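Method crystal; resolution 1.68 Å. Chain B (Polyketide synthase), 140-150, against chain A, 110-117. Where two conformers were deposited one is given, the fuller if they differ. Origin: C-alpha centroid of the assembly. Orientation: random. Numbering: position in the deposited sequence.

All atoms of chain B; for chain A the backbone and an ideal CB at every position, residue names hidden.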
ATOM      1  N   ALA B 140       5.957  12.191  12.238  1.00 25.15           N
ATOM      2  CA  ALA B 140       5.052  11.310  11.501  1.00 29.35           C
ATOM      3  C   ALA B 140       3.839  12.037  10.911  1.00 27.36           C
ATOM      4  O   ALA B 140       3.381  11.672   9.821  1.00 23.76           O
ATOM      5  CB  ALA B 140       4.625  10.140  12.338  1.00 30.33           C
ATOM      6  N   VAL B 141       3.345  13.059  11.613  1.00 23.32           N
ATOM      7  CA  VAL B 141       2.295  13.935  11.057  1.00 26.37           C
ATOM      8  C   VAL B 141       2.844  14.687   9.835  1.00 22.32           C
ATOM      9  O   VAL B 141       2.214  14.714   8.779  1.00 24.11           O
ATOM     10  CB  VAL B 141       1.728  14.912  12.110  1.00 27.39           C
ATOM     11  CG1 VAL B 141       0.806  15.933  11.459  1.00 33.06           C
ATOM     12  CG2 VAL B 141       0.982  14.144  13.213  1.00 26.92           C
ATOM     13  N   ASN B 142       4.044  15.258   9.958  1.00 23.97           N
ATOM     14  CA  ASN B 142       4.618  15.959   8.817  1.00 25.70           C
ATOM     15  C   ASN B 142       4.842  14.997   7.652  1.00 22.72           C
ATOM     16  O   ASN B 142       4.628  15.377   6.487  1.00 23.00           O
ATOM     17  CB  ASN B 142       5.940  16.659   9.187  1.00 28.93           C
ATOM     18  CG  ASN B 142       5.733  17.879  10.079  1.00 37.39           C
ATOM     19  OD1 ASN B 142       4.658  18.487  10.096  1.00 40.08           O
ATOM     20  ND2 ASN B 142       6.774  18.245  10.824  1.00 40.63           N
ATOM     21  N   GLN B 143       5.277  13.772   7.965  1.00 20.87           N
ATOM     22  CA  GLN B 143       5.576  12.779   6.919  1.00 26.61           C
ATOM     23  C   GLN B 143       4.309  12.398   6.169  1.00 25.38           C
ATOM     24  O   GLN B 143       4.328  12.298   4.952  1.00 23.52           O
ATOM     25  CB  GLN B 143       6.204  11.508   7.489  1.00 29.84           C
ATOM     26  CG  GLN B 143       7.695  11.624   7.818  1.00 39.83           C
ATOM     27  CD  GLN B 143       8.293  10.271   8.171  1.00 44.92           C
ATOM     28  OE1 GLN B 143       8.385   9.376   7.323  1.00 50.67           O
ATOM     29  NE2 GLN B 143       8.700  10.113   9.422  1.00 45.47           N
ATOM     30  N   LEU B 144       3.215  12.188   6.901  1.00 23.26           N
ATOM     31  CA  LEU B 144       1.956  11.850   6.254  1.00 21.26           C
ATOM     32  C   LEU B 144       1.425  13.023   5.425  1.00 21.50           C
ATOM     33  O   LEU B 144       0.877  12.824   4.342  1.00 23.92           O
ATOM     34  CB  LEU B 144       0.907  11.392   7.269  1.00 26.28           C
ATOM     35  CG  LEU B 144      -0.438  10.965   6.678  1.00 23.94           C
ATOM     36  CD1 LEU B 144      -0.244   9.772   5.725  1.00 27.24           C
ATOM     37  CD2 LEU B 144      -1.351  10.594   7.810  1.00 28.15           C
ATOM     38  N   THR B 145       1.600  14.240   5.920  1.00 20.72           N
ATOM     39  CA  THR B 145       1.159  15.422   5.161  1.00 22.83           C
ATOM     40  C   THR B 145       1.901  15.514   3.822  1.00 21.91           C
ATOM     41  O   THR B 145       1.289  15.663   2.749  1.00 21.53           O
ATOM     42  CB  THR B 145       1.352  16.727   5.960  1.00 23.22           C
ATOM     43  OG1 THR B 145       0.652  16.649   7.208  1.00 22.84           O
ATOM     44  CG2 THR B 145       0.806  17.906   5.187  1.00 24.67           C
ATOM     45  N   THR B 146       3.228  15.410   3.888  1.00 21.78           N
ATOM     46  CA  THR B 146       4.060  15.446   2.697  1.00 19.14           C
ATOM     47  C   THR B 146       3.667  14.330   1.727  1.00 21.61           C
ATOM     48  O   THR B 146       3.606  14.537   0.514  1.00 22.16           O
ATOM     49  CB  THR B 146       5.567  15.364   3.067  1.00 23.45           C
ATOM     50  OG1 THR B 146       5.905  16.496   3.882  1.00 24.78           O
ATOM     51  CG2 THR B 146       6.434  15.389   1.812  1.00 27.60           C
ATOM     52  N   CYS B 147       3.372  13.161   2.278  1.00 20.21           N
ATOM     53  CA  CYS B 147       2.987  12.006   1.472  1.00 21.36           C
ATOM     54  C   CYS B 147       1.627  12.198   0.774  1.00 19.95           C
ATOM     55  O   CYS B 147       1.514  11.988  -0.442  1.00 24.42           O
ATOM     56  CB  CYS B 147       2.961  10.760   2.339  1.00 24.62           C
ATOM     57  SG  CYS B 147       2.394   9.306   1.404  1.00 35.07           S
ATOM     58  N   LEU B 148       0.619  12.640   1.526  1.00 22.01           N
ATOM     59  CA  LEU B 148      -0.723  12.870   0.972  0.60 21.89           C
ATOM     60  C   LEU B 148      -0.719  13.966  -0.087  1.00 21.23           C
ATOM     61  O   LEU B 148      -1.406  13.865  -1.110  1.00 23.36           O
ATOM     62  CB  LEU B 148      -1.732  13.205   2.072  0.60 23.77           C
ATOM     63  CG  LEU B 148      -2.567  12.032   2.584  0.60 29.64           C
ATOM     64  CD1 LEU B 148      -1.660  10.965   3.139  0.60 30.36           C
ATOM     65  CD2 LEU B 148      -3.566  12.503   3.632  0.60 28.25           C
ATOM     66  N   ASP B 149       0.062  15.016   0.154  1.00 19.57           N
ATOM     67  CA  ASP B 149       0.186  16.103  -0.835  1.00 19.80           C
ATOM     68  C   ASP B 149       0.864  15.561  -2.087  1.00 23.00           C
ATOM     69  O   ASP B 149       0.458  15.873  -3.213  1.00 22.52           O
ATOM     70  CB  ASP B 149       1.000  17.273  -0.263  1.00 22.78           C
ATOM     71  CG  ASP B 149       0.252  18.029   0.828  1.00 23.46           C
ATOM     72  OD1 ASP B 149      -0.987  17.902   0.928  1.00 23.47           O
ATOM     73  OD2 ASP B 149       0.914  18.764   1.577  1.00 25.34           O
ATOM     74  N   TYR B 150       1.886  14.739  -1.892  1.00 21.22           N
ATOM     75  CA  TYR B 150       2.581  14.175  -3.054  1.00 22.94           C
ATOM     76  C   TYR B 150       1.693  13.217  -3.869  1.00 23.66           C
ATOM     77  O   TYR B 150       1.620  13.332  -5.103  1.00 27.26           O
ATOM     78  CB  TYR B 150       3.890  13.513  -2.646  1.00 24.75           C
ATOM     79  CG  TYR B 150       4.639  13.019  -3.845  1.00 27.56           C
ATOM     80  CD1 TYR B 150       5.259  13.922  -4.727  1.00 28.30           C
ATOM     81  CD2 TYR B 150       4.682  11.658  -4.140  1.00 31.45           C
ATOM     82  CE1 TYR B 150       5.933  13.478  -5.849  1.00 32.90           C
ATOM     83  CE2 TYR B 150       5.349  11.198  -5.272  1.00 32.04           C
ATOM     84  CZ  TYR B 150       5.977  12.116  -6.118  1.00 33.59           C
ATOM     85  OH  TYR B 150       6.634  11.676  -7.240  1.00 33.40           O
TER
ATOM     86  N   UNK A 110      -8.916  10.589  12.593  1.00 15.11           N
ATOM     87  CA  UNK A 110      -7.815  11.169  13.386  0.50 19.26           C
ATOM     88  C   UNK A 110      -6.645  11.518  12.486  1.00 18.23           C
ATOM     89  O   UNK A 110      -6.080  12.618  12.593  1.00 15.93           O
ATOM     90  CB  UNK A 110      -7.362  10.203  14.482  0.50 19.26           C
ATOM     91  N   UNK A 111      -6.276  10.600  11.593  1.00 15.86           N
ATOM     92  CA  UNK A 111      -5.181  10.887  10.707  1.00 16.95           C
ATOM     93  C   UNK A 111      -5.522  12.068   9.787  1.00 17.18           C
ATOM     94  O   UNK A 111      -4.691  12.970   9.567  1.00 16.82           O
ATOM     95  CB  UNK A 111      -4.829   9.644   9.888  1.00 16.95           C
ATOM     96  N   UNK A 112      -6.744  12.086   9.258  1.00 16.04           N
ATOM     97  CA  UNK A 112      -7.161  13.194   8.361  1.00 17.59           C
ATOM     98  C   UNK A 112      -7.158  14.535   9.100  1.00 17.85           C
ATOM     99  O   UNK A 112      -6.709  15.542   8.560  1.00 18.32           O
ATOM    100  CB  UNK A 112      -8.554  12.925   7.789  1.00 17.59           C
ATOM    101  N   UNK A 113      -7.642  14.548  10.342  1.00 15.19           N
ATOM    102  CA  UNK A 113      -7.651  15.789  11.111  1.00 13.96           C
ATOM    103  C   UNK A 113      -6.229  16.279  11.457  1.00 15.76           C
ATOM    104  O   UNK A 113      -6.005  17.483  11.626  1.00 16.75           O
ATOM    105  CB  UNK A 113      -8.458  15.589  12.395  1.00 13.96           C
ATOM    106  N   UNK A 114      -5.277  15.355  11.573  1.00 16.75           N
ATOM    107  CA  UNK A 114      -3.894  15.723  11.906  0.50 16.88           C
ATOM    108  C   UNK A 114      -3.199  16.362  10.703  1.00 20.23           C
ATOM    109  O   UNK A 114      -2.287  17.216  10.855  1.00 22.23           O
ATOM    110  CB  UNK A 114      -3.111  14.495  12.375  0.50 16.88           C
ATOM    111  N   UNK A 115      -3.622  15.942   9.518  1.00 16.80           N
ATOM    112  CA  UNK A 115      -3.055  16.407   8.262  1.00 17.17           C
ATOM    113  C   UNK A 115      -3.759  17.639   7.684  1.00 19.04           C
ATOM    114  O   UNK A 115      -3.100  18.524   7.107  1.00 19.75           O
ATOM    115  CB  UNK A 115      -3.098  15.271   7.238  1.00 17.17           C
ATOM    116  N   UNK A 116      -5.076  17.715   7.866  1.00 18.58           N
ATOM    117  CA  UNK A 116      -5.881  18.809   7.305  1.00 18.27           C
ATOM    118  C   UNK A 116      -6.614  19.627   8.382  1.00 17.26           C
ATOM    119  O   UNK A 116      -7.844  19.815   8.281  1.00 17.47           O
ATOM    120  CB  UNK A 116      -6.901  18.241   6.316  1.00 18.27           C
ATOM    121  N   UNK A 117      -5.880  20.125   9.400  1.00 17.52           N
ATOM    122  CA  UNK A 117      -6.572  20.778  10.508  1.00 18.42           C
ATOM    123  C   UNK A 117      -7.422  21.977  10.120  1.00 20.89           C
ATOM    124  O   UNK A 117      -8.440  22.204  10.748  1.00 22.19           O
ATOM    125  CB  UNK A 117      -5.543  21.224  11.549  1.00 18.42           C
TER

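The helix of chain B, residues 140-150, meets the helix of chain A, residues 110-115, nearly at right angles (86°), with the axes 9.6 Å apart at closest approach. Such a crossing concentrates contact near one point, and in chain A that point lies toward the C-terminal end of the segment.

At position 110 the ideal CB has nothing of the chain B stretch within 5.5 Å, so chain B sets no preference beyond helical backbone angles. The deposited residue is A:Thr110, whose OG1 is hydrogen-bonded elsewhere in the structure.

Position 111 points sideways, yet its ideal CB already lies 4.2 Å from B:Leu144 CD2. A small apolar residue already makes the contact. The residue is A:Ala111, with CB 4.1 Å from B:Leu144 CD2, a simple apolar contact.

Position 112 directs its CA-to-CB bond away from chain B, and many residues would be tolerated. It is A:Ile112, whose CD1 comes back to 4.5 Å from B:Leu148 CD2. Position 113 is out of reach and equally unconstrained by chain B; it is A:Ala113.

Position 114 points toward chain B, and its ideal CB is 4.2 Å from B:Val141 CG2. Space is limited on that side, so alanine, serine or another compact residue would suit. A:Ser114, in the p rotamer, turns OG back to its own helix, donating a hydrogen bond to A:Ala111 O (2.8 Å). The hydroxyl is thus satisfied locally while OG lies 4.1 Å from B:Val141 CG2. The backbone contributes too, with A:Ser114 O 3.4 Å from B:Val141 CG1.

Position 115 also points toward chain B and, once filled, has the most area covered by it. Its ideal CB is 4.0 Å from B:Thr145 OG1, 4.6 Å from B:Leu148 CD2 and 5.0 Å from B:Leu144 CD2, above a shallow, largely apolar hollow. The methyls of B:Leu144 and B:Leu148 favor a medium-sized aliphatic side chain; B:Thr145 OG1 has used its proton on B:Val141 O (2.9 Å). A:Val115 is the knob in this hole, seated among B:Val141, B:Leu144, B:Thr145 and B:Leu148. Its CG2 lies 3.7 Å from B:Leu144 CD2 and its CG1 4.0 Å from B:Leu148 CD2, while CG1 and CG2 are both about 3.6 Å from B:Thr145 OG1.

At position 116 the backbone leaves helical angles (phi/psi -120/53). CB points sideways, and the ideal CB is 8.0 Å from B:Asp149 OD1, the carboxylate farther along chain B. A short side chain would leave it unmet; a long cationic or hydrogen-bond-donating one could reach it. A:Arg116 does so: NH1 and NH2 each donate to B:Asp149 OD1 at 2.8 Å, a forked arrangement within a salt bridge, with the oxygen at the edge of the guanidinium. The same NH2 lies 3.7 Å from B:Leu148 CB.

Position 117 is out of reach of the chain B stretch, and its phi of -59° suits proline among many others; it is A:Pro117.

Chain A 110-117: TAIASVRP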
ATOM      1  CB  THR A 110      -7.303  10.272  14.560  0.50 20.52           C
ATOM      2  OG1 THR A 110      -6.578   9.141  14.060  0.50 20.56           O
ATOM      3  CG2 THR A 110      -8.434   9.805  15.467  0.50 19.91           C
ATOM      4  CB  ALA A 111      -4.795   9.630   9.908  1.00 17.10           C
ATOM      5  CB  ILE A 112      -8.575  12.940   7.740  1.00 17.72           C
ATOM      6  CG1 ILE A 112      -8.487  11.804   6.702  1.00 20.47           C
ATOM      7  CG2 ILE A 112      -9.203  14.261   7.190  1.00 22.07           C
ATOM      8  CD1 ILE A 112      -7.725  12.146   5.427  1.00 23.48           C
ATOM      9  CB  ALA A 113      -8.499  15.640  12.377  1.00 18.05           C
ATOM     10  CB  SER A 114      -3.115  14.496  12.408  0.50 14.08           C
ATOM     11  OG  SER A 114      -2.685  13.656  11.340  0.50 14.52           O
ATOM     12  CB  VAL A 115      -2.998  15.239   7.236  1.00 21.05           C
ATOM     13  CG1 VAL A 115      -2.608  15.739   5.848  1.00 27.17           C
ATOM     14  CG2 VAL A 115      -1.992  14.209   7.721  1.00 26.83           C
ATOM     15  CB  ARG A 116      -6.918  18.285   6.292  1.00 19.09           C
ATOM     16  CG  ARG A 116      -6.355  17.373   5.201  1.00 20.38           C
ATOM     17  CD  ARG A 116      -5.407  18.117   4.259  1.00 23.97           C
ATOM     18  NE  ARG A 116      -4.884  17.232   3.206  1.00 22.60           N
ATOM     19  CZ  ARG A 116      -3.694  17.365   2.618  1.00 25.72           C
ATOM     20  NH1 ARG A 116      -2.856  18.342   2.977  1.00 23.77           N
ATOM     21  NH2 ARG A 116      -3.336  16.509   1.662  1.00 24.97           N
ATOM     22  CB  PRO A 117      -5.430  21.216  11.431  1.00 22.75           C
ATOM     23  CG  PRO A 117      -4.231  21.267  10.568  1.00 22.27           C
ATOM     24  CD  PRO A 117      -4.416  20.153   9.593  1.00 18.07           C
TER
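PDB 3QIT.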